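Local coordinates for galactose-1-phosphate uridylyltransferase (Pyrobaculum aerophilum str. IM2, PDB 6K9Z), which probably transfers a uridylyl group between UDP-glucose and hexose 1-phosphates such as galactose 1-phosphate, and binds zinc, at residues 109-112 with 113-116; 226-229 with 230-234; 299-302 with 303-307. The protein carries 1 engineered substitution. All blocks are in the same frame, centred on the assembly; numbering follows the deposited sequence.

Contact 1 (109-112 with 113-116)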
loop_
_atom_site.group_PDB
_atom_site.type_symbol
_atom_site.label_atom_id
_atom_site.label_comp_id
_atom_site.label_asym_id
_atom_site.label_seq_id
_atom_site.Cartn_x
_atom_site.Cartn_y
_atom_site.Cartn_z
ATOM N N ALA A 109 21.522 17.050 -6.148
ATOM C CA ALA A 109 20.399 17.562 -5.324
ATOM C C ALA A 109 20.536 16.946 -3.928
ATOM O O ALA A 109 20.333 17.691 -2.935
ATOM C CB ALA A 109 19.064 17.249 -5.944
ATOM N N GLN A 110 20.843 15.637 -3.832
ATOM C CA GLN A 110 20.950 15.002 -2.499
ATOM C C GLN A 110 22.138 15.591 -1.745
ATOM O O GLN A 110 22.039 15.726 -0.515
ATOM C CB GLN A 110 21.052 13.481 -2.624
ATOM C CG GLN A 110 21.154 12.800 -1.271
ATOM C CD GLN A 110 21.016 11.308 -1.392
ATOM O OE1 GLN A 110 20.277 10.830 -2.263
ATOM N NE2 GLN A 110 21.706 10.570 -0.527
ATOM N N ARG A 111 23.241 15.893 -2.430
ATOM C CA ARG A 111 24.426 16.441 -1.715
ATOM C C ARG A 111 24.029 17.773 -1.075
ATOM O O ARG A 111 24.503 18.063 0.033
ATOM C CB ARG A 111 25.642 16.538 -2.639
ATOM C CG ARG A 111 26.403 15.228 -2.738
ATOM C CD ARG A 111 27.770 15.272 -3.387
ATOM N NE ARG A 111 28.012 13.926 -3.873
ATOM C CZ ARG A 111 27.747 13.519 -5.105
ATOM N NH1 ARG A 111 27.264 14.373 -5.989
ATOM N NH2 ARG A 111 27.977 12.267 -5.451
ATOM N N LYS A 112 23.201 18.543 -1.782
ATOM C CA LYS A 112 22.701 19.847 -1.272
ATOM C C LYS A 112 21.857 19.549 -0.027
ATOM O O LYS A 112 22.056 20.246 1.021
ATOM C CB LYS A 112 22.019 20.622 -2.407
ATOM C CG LYS A 112 21.337 21.920 -2.012
ATOM C CD LYS A 112 21.496 23.070 -3.020
ATOM C CE LYS A 112 20.902 24.380 -2.505
ATOM N NZ LYS A 112 19.529 24.164 -1.953
ATOM N N ALA A 113 20.979 18.550 -0.097
ATOM C CA ALA A 113 20.083 18.200 1.043
ATOM C C ALA A 113 20.908 17.707 2.231
ATOM O O ALA A 113 20.509 17.932 3.384
ATOM C CB ALA A 113 19.051 17.177 0.631
ATOM N N GLU A 114 22.053 17.045 1.961
ATOM C CA GLU A 114 22.900 16.466 3.022
ATOM C C GLU A 114 23.524 17.615 3.861
ATOM O O GLU A 114 23.856 17.364 5.045
ATOM C CB GLU A 114 23.948 15.505 2.425
ATOM C CG GLU A 114 23.355 14.173 1.989
ATOM C CD GLU A 114 24.294 13.275 1.201
ATOM O OE1 GLU A 114 25.466 13.668 1.045
ATOM O OE2 GLU A 114 23.852 12.156 0.798
ATOM N N LYS A 115 23.590 18.843 3.314
ATOM C CA LYS A 115 23.993 20.068 4.091
ATOM C C LYS A 115 22.872 20.646 4.958
ATOM O O LYS A 115 23.186 21.473 5.807
ATOM C CB LYS A 115 24.450 21.139 3.108
ATOM C CG LYS A 115 25.541 20.620 2.176
ATOM C CD LYS A 115 26.716 20.066 2.951
ATOM C CE LYS A 115 27.592 19.098 2.183
ATOM N NZ LYS A 115 29.025 19.424 2.300
ATOM N N GLU A 116 21.612 20.370 4.605
ATOM C CA GLU A 116 20.467 21.013 5.304
ATOM C C GLU A 116 20.104 20.216 6.558
ATOM O O GLU A 116 19.655 19.070 6.421
ATOM C CB GLU A 116 19.286 21.180 4.342
ATOM C CG GLU A 116 19.708 21.579 2.937
ATOM C CD GLU A 116 18.596 21.966 1.973
ATOM O OE1 GLU A 116 17.785 21.082 1.611
ATOM O OE2 GLU A 116 18.551 23.149 1.572
HETATM O O HOH W 1 21.948 23.263 1.302
#
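The amide of Gln-110 reaches along the helix to the carboxylate of Glu-114 one turn later, NE2 donating to OE2 over 3.0 Å. The bond meets OE2 on its anti side, 21° out of the carboxylate plane, and the amide and carboxylate planes stand 71° apart. Gln-110 gets there fully extended, with CG opposite its own N (chi1 -180°), while Glu-114, its CG set beside its own backbone N, runs out extended and passes 3.2 Å from Gln-110 O at CG. This face is the close-packed one: Gln-110 OE1 is taken up by Gln-253, Glu-114 OE2 also bonds Thr-216, and Ala-113, like Gln-110, rests on Phe-122 of strand 121-128. On the exposed flank the hold is slacker. Lys-112 NZ stays 3.8 Å from Glu-116 OE2, a long salt bridge, and a water donates to Lys-112 O, with a weak second bond to the same OE2. Ala-113 N and Glu-114 N bond the carbonyls four residues back, but Lys-115 N bonds Lys-112 O at 3.1 Å, from above the carbonyl plane, and only weakly Arg-111 O. Such a shift of partner is common near the C-terminal end of an alpha-helix, here helix 96-114 in the N-terminal, HIT-superfamily domain.

Contact 2 (226-229 with 230-234)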
loop_
_atom_site.group_PDB
_atom_site.type_symbol
_atom_site.label_atom_id
_atom_site.label_comp_id
_atom_site.label_asym_id
_atom_site.label_seq_id
_atom_site.Cartn_x
_atom_site.Cartn_y
_atom_site.Cartn_z
ATOM N N LEU A 226 24.665 1.873 -13.161
ATOM C CA LEU A 226 23.268 2.052 -12.673
ATOM C C LEU A 226 22.359 2.441 -13.839
ATOM O O LEU A 226 21.264 1.817 -13.973
ATOM C CB LEU A 226 23.193 3.099 -11.557
ATOM C CG LEU A 226 21.784 3.367 -11.036
ATOM C CD1 LEU A 226 21.105 2.028 -10.642
ATOM C CD2 LEU A 226 21.827 4.351 -9.880
ATOM N N ALA A 227 22.737 3.456 -14.619
ATOM C CA ALA A 227 21.928 3.866 -15.776
ATOM C C ALA A 227 21.650 2.634 -16.650
ATOM O O ALA A 227 20.507 2.435 -17.095
ATOM C CB ALA A 227 22.594 4.950 -16.538
ATOM N N GLU A 228 22.647 1.775 -16.867
ATOM C CA GLU A 228 22.480 0.576 -17.727
ATOM C C GLU A 228 21.488 -0.397 -17.066
ATOM O O GLU A 228 20.537 -0.906 -17.754
ATOM C CB GLU A 228 23.822 -0.063 -18.016
ATOM C CG GLU A 228 23.693 -1.343 -18.826
ATOM C CD GLU A 228 25.035 -1.898 -19.225
ATOM O OE1 GLU A 228 25.695 -2.523 -18.388
ATOM O OE2 GLU A 228 25.477 -1.603 -20.345
ATOM N N ALA A 229 21.656 -0.654 -15.770
ATOM C CA ALA A 229 20.801 -1.625 -15.078
ATOM C C ALA A 229 19.349 -1.128 -15.110
ATOM O O ALA A 229 18.434 -1.943 -15.326
ATOM C CB ALA A 229 21.278 -1.877 -13.671
ATOM N N LEU A 230 19.126 0.158 -14.885
ATOM C CA LEU A 230 17.770 0.744 -14.947
ATOM C C LEU A 230 17.229 0.638 -16.377
ATOM O O LEU A 230 16.099 0.164 -16.560
ATOM C CB LEU A 230 17.820 2.202 -14.496
ATOM C CG LEU A 230 17.988 2.393 -12.989
ATOM C CD1 LEU A 230 18.220 3.864 -12.633
ATOM C CD2 LEU A 230 16.764 1.850 -12.284
ATOM N N LYS A 231 17.998 1.031 -17.367
ATOM C CA LYS A 231 17.523 0.998 -18.755
ATOM C C LYS A 231 17.133 -0.428 -19.115
ATOM O O LYS A 231 16.058 -0.627 -19.724
ATOM C CB LYS A 231 18.599 1.555 -19.687
ATOM C CG LYS A 231 18.203 1.594 -21.142
ATOM C CD LYS A 231 19.215 2.334 -22.035
ATOM C CE LYS A 231 18.912 2.210 -23.512
ATOM N NZ LYS A 231 17.688 2.936 -23.870
ATOM N N ILE A 232 18.032 -1.385 -18.880
ATOM C CA ILE A 232 17.808 -2.769 -19.376
ATOM C C ILE A 232 16.640 -3.401 -18.598
ATOM O O ILE A 232 15.843 -4.108 -19.238
ATOM C CB ILE A 232 19.122 -3.558 -19.320
ATOM C CG1 ILE A 232 20.043 -2.987 -20.412
ATOM C CG2 ILE A 232 18.861 -5.039 -19.518
ATOM C CD1 ILE A 232 21.450 -3.520 -20.403
ATOM N N THR A 233 16.544 -3.186 -17.284
ATOM C CA THR A 233 15.481 -3.809 -16.430
ATOM C C THR A 233 14.124 -3.233 -16.879
ATOM O O THR A 233 13.155 -3.980 -17.121
ATOM C CB THR A 233 15.789 -3.629 -14.935
ATOM O OG1 THR A 233 17.001 -4.287 -14.586
ATOM C CG2 THR A 233 14.645 -4.152 -14.089
ATOM N N LEU A 234 14.048 -1.919 -17.078
ATOM C CA LEU A 234 12.743 -1.296 -17.428
ATOM C C LEU A 234 12.388 -1.686 -18.866
ATOM O O LEU A 234 11.214 -1.888 -19.171
ATOM C CB LEU A 234 12.826 0.201 -17.174
ATOM C CG LEU A 234 12.911 0.572 -15.698
ATOM C CD1 LEU A 234 13.140 2.067 -15.542
ATOM C CD2 LEU A 234 11.672 0.117 -14.930
#
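Four successive backbone bonds, Leu-230 N to Leu-226 O through Thr-233 N to Ala-229 O, carry a regular alpha-helix across the two segments. The last carbonyl is gripped twice: Thr-233 OG1 donates to Ala-229 O over 2.8 Å, while Thr-233 N approaches the same oxygen from the other face of its plane. The hydroxyl is brought there by a chi1 of -63°, which sets OG1 beside the backbone N and turns CG2 away from it, so a polar group on a buried face is satisfied within its own helix. One turn earlier Leu-226 and Leu-230 meet at a slant: a methyl of Leu-226, CD1, lies 3.9 Å from the branch carbon CG of Leu-230. On another side Glu-228 and Ile-232 leave the helix in the same direction, flank to flank, and the methylene CG of Glu-228 comes to 3.5 Å from Ile-232 CD1. That contact uses the aliphatic part of the glutamate; its OE1 is bonded by Asn-187. Lys-231 sends its amino group to the carbonyls of Ser-92 and Leu-94. The helix is thus wedged between partners: Leu-230 and Thr-233 lie on Ile-206 of strand 202-208, Leu-226 on Phe-267 and Thr-233 on Ile-269 of strand 266-271, and Ala-227 and Lys-231 against Ile-99 of helix 96-114.

Contact 3 (299-302 with 303-307)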
loop_
_atom_site.group_PDB
_atom_site.type_symbol
_atom_site.label_atom_id
_atom_site.label_comp_id
_atom_site.label_asym_id
_atom_site.label_seq_id
_atom_site.Cartn_x
_atom_site.Cartn_y
_atom_site.Cartn_z
ATOM N N GLU A 299 10.205 -17.153 -8.733
ATOM C CA GLU A 299 11.196 -17.914 -9.551
ATOM C C GLU A 299 10.724 -17.978 -11.007
ATOM O O GLU A 299 11.522 -17.704 -11.906
ATOM C CB GLU A 299 11.428 -19.284 -8.942
ATOM C CG GLU A 299 12.080 -19.207 -7.569
ATOM C CD GLU A 299 11.132 -18.818 -6.434
ATOM O OE1 GLU A 299 9.946 -19.216 -6.468
ATOM O OE2 GLU A 299 11.558 -18.065 -5.553
ATOM N N GLU A 300 9.459 -18.282 -11.242
ATOM C CA GLU A 300 8.918 -18.300 -12.627
ATOM C C GLU A 300 8.928 -16.869 -13.177
ATOM O O GLU A 300 9.315 -16.682 -14.339
ATOM C CB GLU A 300 7.496 -18.866 -12.674
ATOM C CG GLU A 300 6.889 -18.863 -14.068
ATOM C CD GLU A 300 5.557 -19.588 -14.248
ATOM O OE1 GLU A 300 5.184 -20.438 -13.390
ATOM O OE2 GLU A 300 4.879 -19.311 -15.256
ATOM N N THR A 301 8.556 -15.868 -12.380
ATOM C CA THR A 301 8.524 -14.465 -12.857
ATOM C C THR A 301 9.952 -14.008 -13.221
ATOM O O THR A 301 10.128 -13.413 -14.290
ATOM C CB THR A 301 7.734 -13.572 -11.896
ATOM O OG1 THR A 301 6.386 -14.080 -11.909
ATOM C CG2 THR A 301 7.810 -12.136 -12.367
ATOM N N ALA A 302 10.954 -14.292 -12.390
ATOM C CA ALA A 302 12.355 -14.004 -12.762
ATOM C C ALA A 302 12.703 -14.636 -14.126
ATOM O O ALA A 302 13.367 -13.968 -14.942
ATOM C CB ALA A 302 13.238 -14.487 -11.665
ATOM N N ALA A 303 12.343 -15.889 -14.366
ATOM C CA ALA A 303 12.724 -16.595 -15.616
ATOM C C ALA A 303 12.110 -15.840 -16.803
ATOM O O ALA A 303 12.783 -15.663 -17.866
ATOM C CB ALA A 303 12.265 -18.043 -15.583
ATOM N N ARG A 304 10.847 -15.431 -16.659
ATOM C CA ARG A 304 10.110 -14.729 -17.754
ATOM C C ARG A 304 10.702 -13.344 -18.015
ATOM O O ARG A 304 10.909 -12.947 -19.193
ATOM C CB ARG A 304 8.628 -14.567 -17.422
ATOM C CG ARG A 304 7.850 -15.854 -17.563
ATOM C CD ARG A 304 6.425 -15.596 -17.107
ATOM N NE ARG A 304 5.623 -14.666 -17.938
ATOM C CZ ARG A 304 5.246 -13.399 -17.608
ATOM N NH1 ARG A 304 5.612 -12.843 -16.452
ATOM N NH2 ARG A 304 4.491 -12.707 -18.472
ATOM N N ILE A 305 11.012 -12.609 -16.947
ATOM C CA ILE A 305 11.643 -11.262 -17.087
ATOM C C ILE A 305 12.990 -11.451 -17.777
ATOM O O ILE A 305 13.286 -10.704 -18.715
ATOM C CB ILE A 305 11.778 -10.555 -15.726
ATOM C CG1 ILE A 305 10.403 -10.253 -15.135
ATOM C CG2 ILE A 305 12.642 -9.308 -15.822
ATOM C CD1 ILE A 305 10.461 -9.648 -13.787
ATOM N N LYS A 306 13.776 -12.399 -17.297
ATOM C CA LYS A 306 15.142 -12.621 -17.841
ATOM C C LYS A 306 15.049 -12.947 -19.331
ATOM O O LYS A 306 15.891 -12.386 -20.121
ATOM C CB LYS A 306 15.908 -13.668 -17.040
ATOM C CG LYS A 306 17.386 -13.819 -17.421
ATOM C CD LYS A 306 17.946 -14.968 -16.650
ATOM C CE LYS A 306 19.355 -14.739 -16.200
ATOM N NZ LYS A 306 20.250 -14.967 -17.351
ATOM N N ALA A 307 14.104 -13.785 -19.751
ATOM C CA ALA A 307 13.965 -14.187 -21.172
ATOM C C ALA A 307 13.662 -12.916 -21.974
ATOM O O ALA A 307 14.284 -12.717 -23.071
ATOM C CB ALA A 307 12.900 -15.255 -21.344
#
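Ile-305 N donates to Thr-301 O over 2.9 Å in a nearly straight bond, N-H...O 168°, one of four successive backbone bonds that join these two turns of helix. Around the same carbonyl the isoleucine side chain packs closely: its CG1 lies 3.3 Å from Thr-301 O. Past the carbonyl, Ile-305 CD1 meets the methyl CG2 of Thr-301 at 3.9 Å, the two side chains slanting across each other. A chi1 of -63° points that methyl away from the threonine's own N and toward the next turn, while OG1, on the other branch, makes a weak bond back to the carbonyl of Thr-297. The charged pair on the outer side is much looser. Glu-300 and Arg-304 stand one turn apart, yet OE2 of Glu-300 remains 5.4 Å from NE of Arg-304, too far for a salt bridge, and any attraction between them is probably modest. Instead Arg-304, bent at chi3 (66°), gives NH1 to His-202 NE2, and its CG rests 3.6 Å from Glu-300 O. Glu-299 OE2 is shared by two arginines, Arg-182 of its own chain and Arg-4 of the second subunit, which ties the start of helix 298-309 to the dimer partner. The inner face lies on strand 202-208, with Thr-301 and Ile-305 on His-202 and Ile-305 also on Val-204.

In the fold
All three contacts are successive turns of single helices beside the long antiparallel sheet. Contacts 2 and 3 belong to the C-terminal domain of the family and share strand 202-208 as a floor; their centres are 16 Å apart and their nearest atoms about 6 Å. Contact 1, in the N-terminal domain, lies 25 Å from contact 2 and 38 Å from contact 3, centre to centre, yet helix 96-114 that carries it also packs on contact 2. Near the sites, the side chain of Ala-113 is about 10 Å from that of UDP-binding Tyr-144, and that of Leu-226 about 9 Å from iron ligand His-266. Contact 3 lies away from the metal and UDP sites assigned to this chain.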